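Local coordinates for DyP2 (Amycolatopsis sp. ATCC 39116, PDB 4G2C), which is a multifunctional haem dye peroxidase from a lignin-reactive bacterium, probably oxidising dyes and related aromatic substrates with hydrogen peroxide, at residues A[157-162]-A[197-202]; A[278-283]-A[395-400]; A[425-430]-A[438-443]; A[444-449]-A[470-475]. All coordinates share one frame; numbering follows the deposited sequence.

Interaction 1: residues A[157-162]-A[197-202]; sequences EGHYQQ and GEESGL
Three side chains, H159, Y160 and E199, meet at one carboxylate oxygen, and they show how two donors from a single turn can fix an acid on a neighbouring strand. H159 NE2 gives its hydrogen to E199 OE2 at 2.7 Å, nearly straight at 174° and in the plane of the imidazole, so the oxygen sits at the ring's edge. Y160 OH donates to the same oxygen at 2.6 Å. The two donors reach E199 OE2 from opposite faces of the carboxylate, each tilted well out of its plane, which should resist rotation of the acid. The phenol ring is almost coplanar with the carboxylate, only 6° apart, and the H159 ring lies against one face of the tyrosine, with H159 CD2 near the rim. E199 bends at chi2 (-78°), which sets OE2 within reach of both donors.

H159 also rests on the strand itself: its CB packs 3.9 Å from G197 CA, and a side chain at this glycine would collide with the imidazole. E157 brings a second acid close, its OE1 4.1 Å from E199 OE2. This like-charge approach is probably eased by K275, which forms salt bridges with both E157 and E199, while F71 meets the ring of Y160 at a steep angle. The loop turn at 157-162 is thereby pinned to strand 193-205 of the antiparallel sheet through a His-carboxylate hydrogen bond reinforced by tyrosine, within the alpha+beta barrel domain of the dye-decolourising peroxidase family.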
# COMPACT_ATOMS: atom_id res chain seq x y z
N GLU A 157 -14.60 -10.88 7.99
CA GLU A 157 -15.14 -10.37 9.25
C GLU A 157 -16.49 -9.68 9.01
O GLU A 157 -16.76 -9.16 7.92
CB GLU A 157 -14.13 -9.45 9.96
CG GLU A 157 -12.82 -10.16 10.34
CD GLU A 157 -11.81 -9.28 11.07
OE1 GLU A 157 -12.02 -8.05 11.17
OE2 GLU A 157 -10.79 -9.82 11.55
N GLY A 158 -17.32 -9.69 10.05
CA GLY A 158 -18.71 -9.26 9.94
C GLY A 158 -18.94 -7.90 9.31
O GLY A 158 -19.77 -7.77 8.41
N HIS A 159 -18.20 -6.89 9.76
CA HIS A 159 -18.42 -5.54 9.24
C HIS A 159 -18.11 -5.37 7.74
O HIS A 159 -18.70 -4.51 7.09
CB HIS A 159 -17.73 -4.46 10.09
CG HIS A 159 -16.28 -4.72 10.36
ND1 HIS A 159 -15.82 -5.87 10.98
CD2 HIS A 159 -15.17 -3.97 10.11
CE1 HIS A 159 -14.51 -5.82 11.10
NE2 HIS A 159 -14.09 -4.67 10.58
N TYR A 160 -17.24 -6.21 7.19
CA TYR A 160 -16.92 -6.17 5.75
C TYR A 160 -17.97 -6.89 4.90
O TYR A 160 -17.96 -6.78 3.66
CB TYR A 160 -15.50 -6.70 5.46
CG TYR A 160 -14.42 -5.88 6.14
CD1 TYR A 160 -14.12 -4.60 5.69
CD2 TYR A 160 -13.73 -6.36 7.23
CE1 TYR A 160 -13.15 -3.82 6.32
CE2 TYR A 160 -12.74 -5.59 7.86
CZ TYR A 160 -12.47 -4.32 7.40
OH TYR A 160 -11.51 -3.54 8.01
N GLN A 161 -18.88 -7.60 5.55
CA GLN A 161 -19.97 -8.27 4.84
C GLN A 161 -21.14 -7.31 4.63
O GLN A 161 -22.03 -7.58 3.84
CB GLN A 161 -20.43 -9.53 5.60
CG GLN A 161 -19.35 -10.61 5.78
CD GLN A 161 -19.94 -12.00 6.07
OE1 GLN A 161 -21.01 -12.34 5.57
NE2 GLN A 161 -19.24 -12.78 6.86
N GLN A 162 -21.12 -6.19 5.35
CA GLN A 162 -22.20 -5.20 5.29
C GLN A 162 -22.01 -4.25 4.12
O GLN A 162 -20.92 -4.14 3.58
CB GLN A 162 -22.25 -4.38 6.59
CG GLN A 162 -22.07 -5.21 7.85
CD GLN A 162 -23.15 -6.27 7.99
OE1 GLN A 162 -24.34 -5.96 8.04
NE2 GLN A 162 -22.74 -7.54 8.04
N GLY A 197 -18.47 -0.19 11.03
CA GLY A 197 -17.20 -0.83 11.33
C GLY A 197 -16.09 0.15 11.60
O GLY A 197 -16.14 1.29 11.13
N GLU A 198 -15.09 -0.28 12.36
CA GLU A 198 -13.95 0.56 12.70
C GLU A 198 -12.67 -0.27 12.76
O GLU A 198 -12.73 -1.46 13.06
CB GLU A 198 -14.19 1.25 14.05
CG GLU A 198 -13.00 2.01 14.59
CD GLU A 198 -13.35 2.95 15.76
OE1 GLU A 198 -14.54 2.99 16.17
OE2 GLU A 198 -12.44 3.63 16.27
N GLU A 199 -11.53 0.34 12.46
CA GLU A 199 -10.23 -0.31 12.64
C GLU A 199 -9.26 0.71 13.22
O GLU A 199 -9.46 1.92 13.06
CB GLU A 199 -9.67 -0.86 11.30
CG GLU A 199 -10.60 -1.78 10.50
CD GLU A 199 -10.67 -3.20 11.05
OE1 GLU A 199 -9.88 -3.53 11.97
OE2 GLU A 199 -11.51 -4.00 10.56
N SER A 200 -8.22 0.24 13.88
CA SER A 200 -7.18 1.12 14.39
C SER A 200 -5.82 0.68 13.85
O SER A 200 -5.46 -0.49 13.92
CB SER A 200 -7.17 1.16 15.92
OG SER A 200 -8.49 1.39 16.43
N GLY A 201 -5.09 1.64 13.29
CA GLY A 201 -3.75 1.38 12.82
C GLY A 201 -2.72 1.87 13.83
O GLY A 201 -2.87 2.93 14.44
N LEU A 202 -1.68 1.08 14.01
CA LEU A 202 -0.60 1.45 14.91
C LEU A 202 0.71 1.19 14.18
O LEU A 202 1.01 0.04 13.84
CB LEU A 202 -0.66 0.62 16.20
CG LEU A 202 0.48 0.83 17.19
CD1 LEU A 202 0.36 2.20 17.87
CD2 LEU A 202 0.57 -0.31 18.21

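Interaction 2: residues A[278-283]-A[395-400]; sequences QNVRLF and LRPAKD. With HEM (protoporphyrin IX containing Fe), chain C.
A398 lies against N279 and R281, while P397 supplies the bond between the two segments: R281 N donates to P397 O at 2.9 Å. Around this bond, A398 O approaches N279 CA at 3.2 Å in a CA-H...O contact, and the methyl CB of A398 sits over one face of the R281 guanidinium, toward its rim. V280 adds the apolar part, with CG1 3.5 Å from R396 CB and CG2 4.1 Å from P397 CG.

One shell further out, N279 caps the helix that starts at V280. Its CG stands opposite the backbone N (chi1 -175°), which brings OD1 to L282 N at 2.9 Å, the donor lying above the carbonyl plane, and sets the same OD1 beside A398 CB. With an alanine in place of N279, L282 N would lose its side-chain cap, and the first helical turn is likely to fray beside A398. R396 turns its guanidinium away to D385, D386 and A389. Q278, held by E213, places NE2 3.4 Å from the haem methyl CMB. The contact thus joins an N-capped helix start, just after a strand that lines the haem pocket, to the loop leading into strand 402-409.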
# COMPACT_ATOMS: atom_id res chain seq x y z
N GLN A 278 -1.77 -11.22 9.44
CA GLN A 278 -0.45 -11.82 9.35
C GLN A 278 -0.20 -12.87 10.45
O GLN A 278 -0.12 -12.52 11.63
CB GLN A 278 0.61 -10.73 9.46
CG GLN A 278 0.59 -9.70 8.33
CD GLN A 278 1.74 -8.72 8.46
OE1 GLN A 278 1.58 -7.60 8.97
NE2 GLN A 278 2.92 -9.12 8.00
N ASN A 279 -0.09 -14.14 10.08
CA ASN A 279 0.34 -15.16 11.01
C ASN A 279 1.87 -15.16 11.05
O ASN A 279 2.54 -15.91 10.33
CB ASN A 279 -0.20 -16.53 10.58
CG ASN A 279 0.11 -17.63 11.59
OD1 ASN A 279 1.09 -17.57 12.33
ND2 ASN A 279 -0.73 -18.65 11.61
N VAL A 280 2.42 -14.28 11.89
CA VAL A 280 3.86 -14.12 12.02
C VAL A 280 4.51 -15.43 12.39
O VAL A 280 5.55 -15.81 11.84
CB VAL A 280 4.19 -13.08 13.07
CG1 VAL A 280 5.71 -12.91 13.19
CG2 VAL A 280 3.51 -11.78 12.73
N ARG A 281 3.88 -16.15 13.32
CA ARG A 281 4.39 -17.44 13.75
C ARG A 281 4.70 -18.36 12.57
O ARG A 281 5.79 -18.92 12.46
CB ARG A 281 3.39 -18.12 14.71
CG ARG A 281 3.77 -19.56 15.09
CD ARG A 281 3.32 -19.93 16.52
NE ARG A 281 1.89 -20.21 16.66
CZ ARG A 281 1.11 -19.72 17.63
NH1 ARG A 281 1.60 -18.89 18.56
NH2 ARG A 281 -0.19 -20.05 17.66
N LEU A 282 3.72 -18.52 11.69
CA LEU A 282 3.86 -19.48 10.61
C LEU A 282 4.89 -18.99 9.59
O LEU A 282 5.62 -19.79 8.98
CB LEU A 282 2.50 -19.69 9.95
CG LEU A 282 2.37 -20.59 8.74
CD1 LEU A 282 2.77 -22.01 9.06
CD2 LEU A 282 0.93 -20.53 8.27
N PHE A 283 4.93 -17.68 9.42
CA PHE A 283 5.88 -17.08 8.47
C PHE A 283 7.31 -17.30 8.94
O PHE A 283 8.20 -17.58 8.13
CB PHE A 283 5.59 -15.58 8.24
CG PHE A 283 6.34 -15.00 7.07
CD1 PHE A 283 5.85 -15.12 5.78
CD2 PHE A 283 7.56 -14.36 7.27
CE1 PHE A 283 6.55 -14.60 4.71
CE2 PHE A 283 8.26 -13.84 6.20
CZ PHE A 283 7.76 -13.96 4.92
N LEU A 395 7.05 -17.78 19.82
CA LEU A 395 6.77 -16.57 20.57
C LEU A 395 6.18 -15.43 19.71
O LEU A 395 5.91 -14.35 20.22
CB LEU A 395 8.02 -16.10 21.34
CG LEU A 395 8.45 -17.06 22.48
CD1 LEU A 395 9.51 -16.43 23.34
CD2 LEU A 395 7.28 -17.52 23.34
N ARG A 396 5.97 -15.68 18.43
CA ARG A 396 5.33 -14.68 17.57
C ARG A 396 3.81 -14.85 17.52
O ARG A 396 3.30 -15.96 17.58
CB ARG A 396 5.89 -14.75 16.14
CG ARG A 396 7.41 -14.76 16.05
CD ARG A 396 8.01 -13.47 16.54
NE ARG A 396 9.45 -13.44 16.28
CZ ARG A 396 10.26 -12.46 16.64
NH1 ARG A 396 9.79 -11.40 17.29
NH2 ARG A 396 11.55 -12.53 16.34
N PRO A 397 3.07 -13.74 17.39
CA PRO A 397 1.62 -13.87 17.24
C PRO A 397 1.26 -14.67 15.99
O PRO A 397 2.06 -14.77 15.06
CB PRO A 397 1.16 -12.42 17.09
CG PRO A 397 2.39 -11.67 16.67
CD PRO A 397 3.52 -12.35 17.33
N ALA A 398 0.08 -15.26 15.98
CA ALA A 398 -0.39 -16.02 14.83
C ALA A 398 -1.63 -15.37 14.21
O ALA A 398 -2.02 -15.73 13.09
CB ALA A 398 -0.69 -17.47 15.23
N LYS A 399 -2.24 -14.42 14.91
CA LYS A 399 -3.46 -13.76 14.42
C LYS A 399 -3.70 -12.41 15.08
O LYS A 399 -3.02 -12.06 16.04
CB LYS A 399 -4.69 -14.65 14.66
CG LYS A 399 -4.94 -14.97 16.13
CD LYS A 399 -6.23 -15.76 16.32
CE LYS A 399 -6.47 -16.12 17.79
NZ LYS A 399 -7.85 -16.65 18.04
N ASP A 400 -4.67 -11.67 14.55
CA ASP A 400 -5.14 -10.41 15.16
C ASP A 400 -4.11 -9.29 15.14
O ASP A 400 -4.27 -8.27 15.82
CB ASP A 400 -5.63 -10.63 16.59
CG ASP A 400 -6.94 -11.37 16.65
OD1 ASP A 400 -7.56 -11.57 15.58
OD2 ASP A 400 -7.37 -11.75 17.76
CHA HEM C . 7.00 -3.74 -0.95
CHB HEM C . 5.38 -6.48 2.73
CHC HEM C . 0.92 -6.54 0.80
CHD HEM C . 2.72 -4.50 -3.21
C1A HEM C . 6.95 -4.46 0.22
C2A HEM C . 8.05 -4.64 1.14
C3A HEM C . 7.60 -5.39 2.15
C4A HEM C . 6.20 -5.71 1.91
CMA HEM C . 8.40 -5.86 3.38
CAA HEM C . 9.48 -4.05 0.95
CBA HEM C . 9.51 -2.62 1.48
CGA HEM C . 9.05 -1.62 0.44
O1A HEM C . 9.60 -1.60 -0.68
O2A HEM C . 8.13 -0.82 0.71
C1B HEM C . 4.03 -6.76 2.54
C2B HEM C . 3.15 -7.52 3.43
C3B HEM C . 1.92 -7.52 2.87
C4B HEM C . 1.97 -6.76 1.65
CMB HEM C . 3.58 -8.21 4.74
CAB HEM C . 0.61 -8.16 3.40
CBB HEM C . 0.47 -8.47 4.69
C1C HEM C . 1.04 -6.07 -0.49
C2C HEM C . 0.01 -6.11 -1.52
C3C HEM C . 0.51 -5.52 -2.62
C4C HEM C . 1.87 -5.11 -2.32
CMC HEM C . -1.42 -6.68 -1.34
CAC HEM C . -0.18 -5.35 -3.99
CBC HEM C . -1.22 -6.12 -4.35
C1D HEM C . 4.00 -4.06 -2.95
C2D HEM C . 4.76 -3.23 -3.85
C3D HEM C . 6.08 -2.99 -3.12
C4D HEM C . 6.00 -3.71 -1.89
CMD HEM C . 4.32 -2.70 -5.22
CAD HEM C . 7.28 -2.20 -3.60
CBD HEM C . 7.93 -3.11 -4.62
CGD HEM C . 9.03 -2.27 -5.22
O1D HEM C . 8.72 -1.17 -5.74
O2D HEM C . 10.21 -2.70 -5.11
NA HEM C . 5.84 -5.11 0.72
NB HEM C . 3.27 -6.32 1.48
NC HEM C . 2.16 -5.45 -1.02
ND HEM C . 4.76 -4.32 -1.82
FE HEM C . 4.07 -5.49 -0.17

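Interaction 3: residues A[425-430]-A[438-443]; sequences NNPAFP and PGLDPV
An Asx turn coinciding with a type I beta turn, N426 to F429, presents one carbonyl to a proline-rich loop. Within the turn, N426 OD1 accepts from A428 N at 2.8 Å, the donor standing above the amide carbonyl plane. The turn's P427 O takes the hydrogen of G439 N at 2.8 Å, in the carbonyl plane and on a lone pair. P438 N is also near this oxygen but, being a proline nitrogen, has no hydrogen to give. G439 adopts backbone angles (phi 93°) at which a CB would crowd the carbonyl oxygen of P438.

Ring carbons pack around this bond. P438 CG lies against two backbone carbonyl oxygens, 3.5 Å from both F429 O and P430 O, and makes an apolar contact with P430 CD. P430, which follows a cis peptide, covers the centre of one F429 ring face with its CB. Beyond G439, L440 and P427 run side by side in the same direction: L440 CD1 comes 4.2 Å from P427 CB and also reaches N425 O at 3.3 Å.

Polar partners from outside tie the pair in place. K353 of helix 350-354 donates to both F429 O and G439 O, and H350 of the same helix holds D441. The contact therefore lies just past helix 416-424, against helix 350-354 and on the way to strand 453-454, with V443 at its end touching the haem.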
# COMPACT_ATOMS: atom_id res chain seq x y z
N ASN A 425 -0.50 -13.52 -8.02
CA ASN A 425 -1.18 -14.81 -8.07
C ASN A 425 -0.75 -15.66 -9.26
O ASN A 425 -1.16 -16.80 -9.38
CB ASN A 425 -2.69 -14.61 -8.17
CG ASN A 425 -3.30 -14.06 -6.89
OD1 ASN A 425 -2.60 -13.83 -5.89
ND2 ASN A 425 -4.59 -13.79 -6.93
N ASN A 426 0.05 -15.09 -10.15
CA ASN A 426 0.32 -15.74 -11.42
C ASN A 426 1.59 -16.57 -11.32
O ASN A 426 2.67 -16.03 -11.05
CB ASN A 426 0.44 -14.67 -12.49
CG ASN A 426 0.62 -15.25 -13.88
OD1 ASN A 426 0.83 -16.46 -14.04
ND2 ASN A 426 0.56 -14.39 -14.89
N PRO A 427 1.47 -17.89 -11.52
CA PRO A 427 2.65 -18.74 -11.38
C PRO A 427 3.67 -18.48 -12.48
O PRO A 427 4.85 -18.75 -12.29
CB PRO A 427 2.09 -20.17 -11.49
CG PRO A 427 0.82 -20.04 -12.28
CD PRO A 427 0.26 -18.66 -11.88
N ALA A 428 3.22 -17.94 -13.61
CA ALA A 428 4.10 -17.71 -14.76
C ALA A 428 4.98 -16.45 -14.67
O ALA A 428 5.95 -16.33 -15.42
CB ALA A 428 3.30 -17.69 -16.05
N PHE A 429 4.66 -15.54 -13.76
CA PHE A 429 5.26 -14.20 -13.78
C PHE A 429 6.19 -14.01 -12.60
O PHE A 429 5.93 -14.53 -11.52
CB PHE A 429 4.16 -13.14 -13.75
CG PHE A 429 4.65 -11.74 -13.98
CD1 PHE A 429 4.81 -11.25 -15.27
CD2 PHE A 429 4.96 -10.91 -12.90
CE1 PHE A 429 5.27 -9.97 -15.48
CE2 PHE A 429 5.41 -9.61 -13.10
CZ PHE A 429 5.56 -9.13 -14.39
N PRO A 430 7.30 -13.28 -12.81
CA PRO A 430 7.73 -12.74 -14.12
C PRO A 430 8.41 -13.82 -14.98
O PRO A 430 8.66 -14.93 -14.49
CB PRO A 430 8.74 -11.66 -13.72
CG PRO A 430 9.37 -12.21 -12.48
CD PRO A 430 8.25 -12.93 -11.74
N PRO A 438 7.96 -19.49 -12.14
CA PRO A 438 8.52 -19.32 -10.80
C PRO A 438 7.51 -19.56 -9.66
O PRO A 438 7.92 -19.77 -8.52
CB PRO A 438 9.02 -17.87 -10.80
CG PRO A 438 8.23 -17.18 -11.87
CD PRO A 438 7.96 -18.24 -12.92
N GLY A 439 6.22 -19.52 -9.98
CA GLY A 439 5.19 -19.75 -8.98
C GLY A 439 4.67 -18.48 -8.32
O GLY A 439 5.00 -17.35 -8.72
N LEU A 440 3.83 -18.66 -7.30
CA LEU A 440 3.14 -17.55 -6.67
C LEU A 440 4.03 -16.75 -5.74
O LEU A 440 4.94 -17.29 -5.08
CB LEU A 440 1.94 -18.06 -5.87
CG LEU A 440 0.55 -18.22 -6.50
CD1 LEU A 440 0.60 -19.12 -7.73
CD2 LEU A 440 -0.41 -18.77 -5.45
N ASP A 441 3.73 -15.46 -5.65
CA ASP A 441 4.25 -14.63 -4.58
C ASP A 441 3.97 -15.35 -3.25
O ASP A 441 2.82 -15.71 -2.95
CB ASP A 441 3.56 -13.26 -4.63
CG ASP A 441 4.10 -12.28 -3.60
OD1 ASP A 441 4.26 -12.66 -2.42
OD2 ASP A 441 4.38 -11.12 -3.98
N PRO A 442 5.02 -15.59 -2.46
CA PRO A 442 4.87 -16.33 -1.20
C PRO A 442 4.24 -15.49 -0.08
O PRO A 442 3.66 -16.04 0.85
CB PRO A 442 6.31 -16.68 -0.84
CG PRO A 442 7.12 -15.57 -1.43
CD PRO A 442 6.42 -15.22 -2.72
N VAL A 443 4.38 -14.18 -0.17
CA VAL A 443 3.86 -13.31 0.88
C VAL A 443 2.38 -13.00 0.71
O VAL A 443 1.62 -13.00 1.69
CB VAL A 443 4.63 -11.99 1.00
CG1 VAL A 443 4.07 -11.19 2.16
CG2 VAL A 443 6.12 -12.24 1.19

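Interaction 4: residues A[444-449]-A[470-475]; sequences IGQGAR and IPQAVT. With HEM (protoporphyrin IX containing Fe), chain C; ACT (acetate ion), chain Y.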
# COMPACT_ATOMS: atom_id res chain seq x y z
N ILE A 444 1.96 -12.70 -0.51
CA ILE A 444 0.56 -12.33 -0.74
C ILE A 444 -0.16 -13.15 -1.81
O ILE A 444 -1.33 -12.87 -2.11
CB ILE A 444 0.43 -10.84 -1.13
CG1 ILE A 444 1.16 -10.57 -2.46
CG2 ILE A 444 0.94 -9.96 -0.01
CD1 ILE A 444 0.82 -9.23 -3.09
N GLY A 445 0.53 -14.12 -2.40
CA GLY A 445 -0.07 -14.94 -3.45
C GLY A 445 -1.28 -15.74 -2.97
O GLY A 445 -1.24 -16.34 -1.88
N GLN A 446 -2.33 -15.76 -3.78
CA GLN A 446 -3.57 -16.46 -3.43
C GLN A 446 -3.92 -17.54 -4.45
O GLN A 446 -3.64 -17.40 -5.65
CB GLN A 446 -4.73 -15.47 -3.23
CG GLN A 446 -4.50 -14.57 -2.01
CD GLN A 446 -5.71 -13.71 -1.60
OE1 GLN A 446 -5.91 -13.48 -0.41
NE2 GLN A 446 -6.48 -13.22 -2.57
N GLY A 447 -4.52 -18.62 -3.97
CA GLY A 447 -4.79 -19.77 -4.79
C GLY A 447 -3.84 -20.92 -4.45
O GLY A 447 -3.07 -20.84 -3.47
N ALA A 448 -3.90 -21.98 -5.26
CA ALA A 448 -3.07 -23.16 -5.06
C ALA A 448 -1.58 -22.81 -5.18
O ALA A 448 -1.20 -22.01 -6.02
CB ALA A 448 -3.44 -24.25 -6.05
N ARG A 449 -0.76 -23.40 -4.32
CA ARG A 449 0.67 -23.16 -4.27
C ARG A 449 1.42 -24.47 -4.46
O ARG A 449 0.89 -25.54 -4.17
CB ARG A 449 1.06 -22.58 -2.91
CG ARG A 449 0.52 -21.17 -2.61
CD ARG A 449 1.08 -20.60 -1.30
NE ARG A 449 0.69 -19.21 -1.08
CZ ARG A 449 1.40 -18.34 -0.36
NH1 ARG A 449 2.55 -18.69 0.22
NH2 ARG A 449 0.96 -17.09 -0.24
N ILE A 470 5.77 -22.63 0.31
CA ILE A 470 5.71 -21.75 1.46
C ILE A 470 4.24 -21.63 1.86
O ILE A 470 3.38 -21.35 1.03
CB ILE A 470 6.26 -20.36 1.14
CG1 ILE A 470 7.62 -20.47 0.45
CG2 ILE A 470 6.33 -19.52 2.41
CD1 ILE A 470 8.72 -21.08 1.30
N PRO A 471 3.94 -21.87 3.14
CA PRO A 471 2.54 -21.80 3.57
C PRO A 471 2.03 -20.36 3.48
O PRO A 471 2.82 -19.43 3.66
CB PRO A 471 2.60 -22.27 5.04
CG PRO A 471 4.02 -21.96 5.48
CD PRO A 471 4.84 -22.27 4.24
N GLN A 472 0.74 -20.18 3.17
CA GLN A 472 0.12 -18.86 3.11
C GLN A 472 -0.07 -18.30 4.52
O GLN A 472 -0.87 -18.82 5.30
CB GLN A 472 -1.24 -18.92 2.39
CG GLN A 472 -1.81 -17.55 1.99
CD GLN A 472 -3.27 -17.59 1.49
OE1 GLN A 472 -3.65 -18.41 0.64
NE2 GLN A 472 -4.09 -16.70 2.02
N ALA A 473 0.66 -17.23 4.84
CA ALA A 473 0.63 -16.65 6.19
C ALA A 473 -0.12 -15.32 6.25
O ALA A 473 -0.18 -14.67 7.30
CB ALA A 473 2.05 -16.50 6.76
N VAL A 474 -0.67 -14.91 5.11
CA VAL A 474 -1.45 -13.69 5.05
C VAL A 474 -2.89 -14.00 4.64
O VAL A 474 -3.13 -14.67 3.64
CB VAL A 474 -0.82 -12.67 4.07
CG1 VAL A 474 -1.79 -11.53 3.77
CG2 VAL A 474 0.52 -12.16 4.64
N THR A 475 -3.84 -13.52 5.44
CA THR A 475 -5.24 -13.79 5.17
C THR A 475 -6.08 -12.53 5.00
O THR A 475 -6.12 -11.67 5.88
CB THR A 475 -5.88 -14.64 6.31
OG1 THR A 475 -5.06 -15.79 6.57
CG2 THR A 475 -7.29 -15.11 5.92
CHA HEM C . 7.00 -3.74 -0.95
CHB HEM C . 5.38 -6.48 2.73
CHC HEM C . 0.92 -6.54 0.80
CHD HEM C . 2.72 -4.50 -3.21
C1A HEM C . 6.95 -4.46 0.22
C2A HEM C . 8.05 -4.64 1.14
C3A HEM C . 7.60 -5.39 2.15
C4A HEM C . 6.20 -5.71 1.91
CMA HEM C . 8.40 -5.86 3.38
CAA HEM C . 9.48 -4.05 0.95
CBA HEM C . 9.51 -2.62 1.48
CGA HEM C . 9.05 -1.62 0.44
O1A HEM C . 9.60 -1.60 -0.68
O2A HEM C . 8.13 -0.82 0.71
C1B HEM C . 4.03 -6.76 2.54
C2B HEM C . 3.15 -7.52 3.43
C3B HEM C . 1.92 -7.52 2.87
C4B HEM C . 1.97 -6.76 1.65
CMB HEM C . 3.58 -8.21 4.74
CAB HEM C . 0.61 -8.16 3.40
CBB HEM C . 0.47 -8.47 4.69
C1C HEM C . 1.04 -6.07 -0.49
C2C HEM C . 0.01 -6.11 -1.52
C3C HEM C . 0.51 -5.52 -2.62
C4C HEM C . 1.87 -5.11 -2.32
CMC HEM C . -1.42 -6.68 -1.34
CAC HEM C . -0.18 -5.35 -3.99
CBC HEM C . -1.22 -6.12 -4.35
C1D HEM C . 4.00 -4.06 -2.95
C2D HEM C . 4.76 -3.23 -3.85
C3D HEM C . 6.08 -2.99 -3.12
C4D HEM C . 6.00 -3.71 -1.89
CMD HEM C . 4.32 -2.70 -5.22
CAD HEM C . 7.28 -2.20 -3.60
CBD HEM C . 7.93 -3.11 -4.62
CGD HEM C . 9.03 -2.27 -5.22
O1D HEM C . 8.72 -1.17 -5.74
O2D HEM C . 10.21 -2.70 -5.11
NA HEM C . 5.84 -5.11 0.72
NB HEM C . 3.27 -6.32 1.48
NC HEM C . 2.16 -5.45 -1.02
ND HEM C . 4.76 -4.32 -1.82
FE HEM C . 4.07 -5.49 -0.17
C ACT Y . 4.77 -21.21 -3.16
O ACT Y . 5.87 -21.58 -2.62
OXT ACT Y . 4.49 -19.99 -3.26
CH3 ACT Y . 3.75 -22.17 -3.66
O HOH W 1 -1.85 -14.43 0.68
O HOH W 2 -6.60 -14.70 1.99
O HOH W 3 -5.54 -18.60 -1.24
O HOH W 4 -2.13 -19.76 -1.46
O HOH W 5 0.59 -15.36 2.24
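R449 packs flat across the backbone of Q472, whose CA lies 3.6 Å above the centre of the guanidinium. This is the close part of the contact. R449 NH1 donates to I470 O at 2.9 Å, from above that carbonyl's plane, while NH2 donates to G445 O at 2.8 Å, in the carbonyl plane and on a lone pair. The arm is extended from CG to NE (chi2 -174°, chi3 174°), which carries the guanidinium across to these carbonyls; P442 O is a further acceptor for NH1. Without the guanidinium, as with an alanine at this position, G445 O and I470 O would probably lose their shared donor and a gap would open over the Q472 backbone.

The side chain of Q472 marks the looser, watery part. Its NE2 donates to V474 O at 2.8 Å, nearly straight, but its OE1 meets the loop through solvent: water 3 links it to G447 N. Water 2 donates to Q446 OE1, with a weak bond from Q472 NE2, while Q446 NE2 is hydrogen-bonded to D150. Toward the haem the segments turn apolar side chains to the porphyrin, with I444 CG2 3.5 Å from haem CHC and V474 CG2 3.7 Å from haem CBB. Chemically, one guanidinium gathers carbonyl oxygens from 444-449 and 470-475 and so joins them directly, while water bridges Q472 OE1 to the backbone of G447.

How the interactions relate
Along the chain the four contacts follow one another, each closing before the next opens. Interactions 2, 3 and 4 gather on the haem side. Interactions 3 and 4 have centres about 10 Å apart and are bridged by N425 with Q446 and P442 with R449; interactions 2 and 4, with centres about 14 Å apart, touch where N279 meets A473 and L282 packs on P471. Q278, V443, I444 and V474 all belong to the haem pocket, so these loops, with paired strands 267-278 and 474-484, contribute to one side of it. Interaction 1 stands apart, its centre about 20 Å from that of interaction 2, on the other antiparallel sheet, with K275 of strand 267-278 connecting the two sheets.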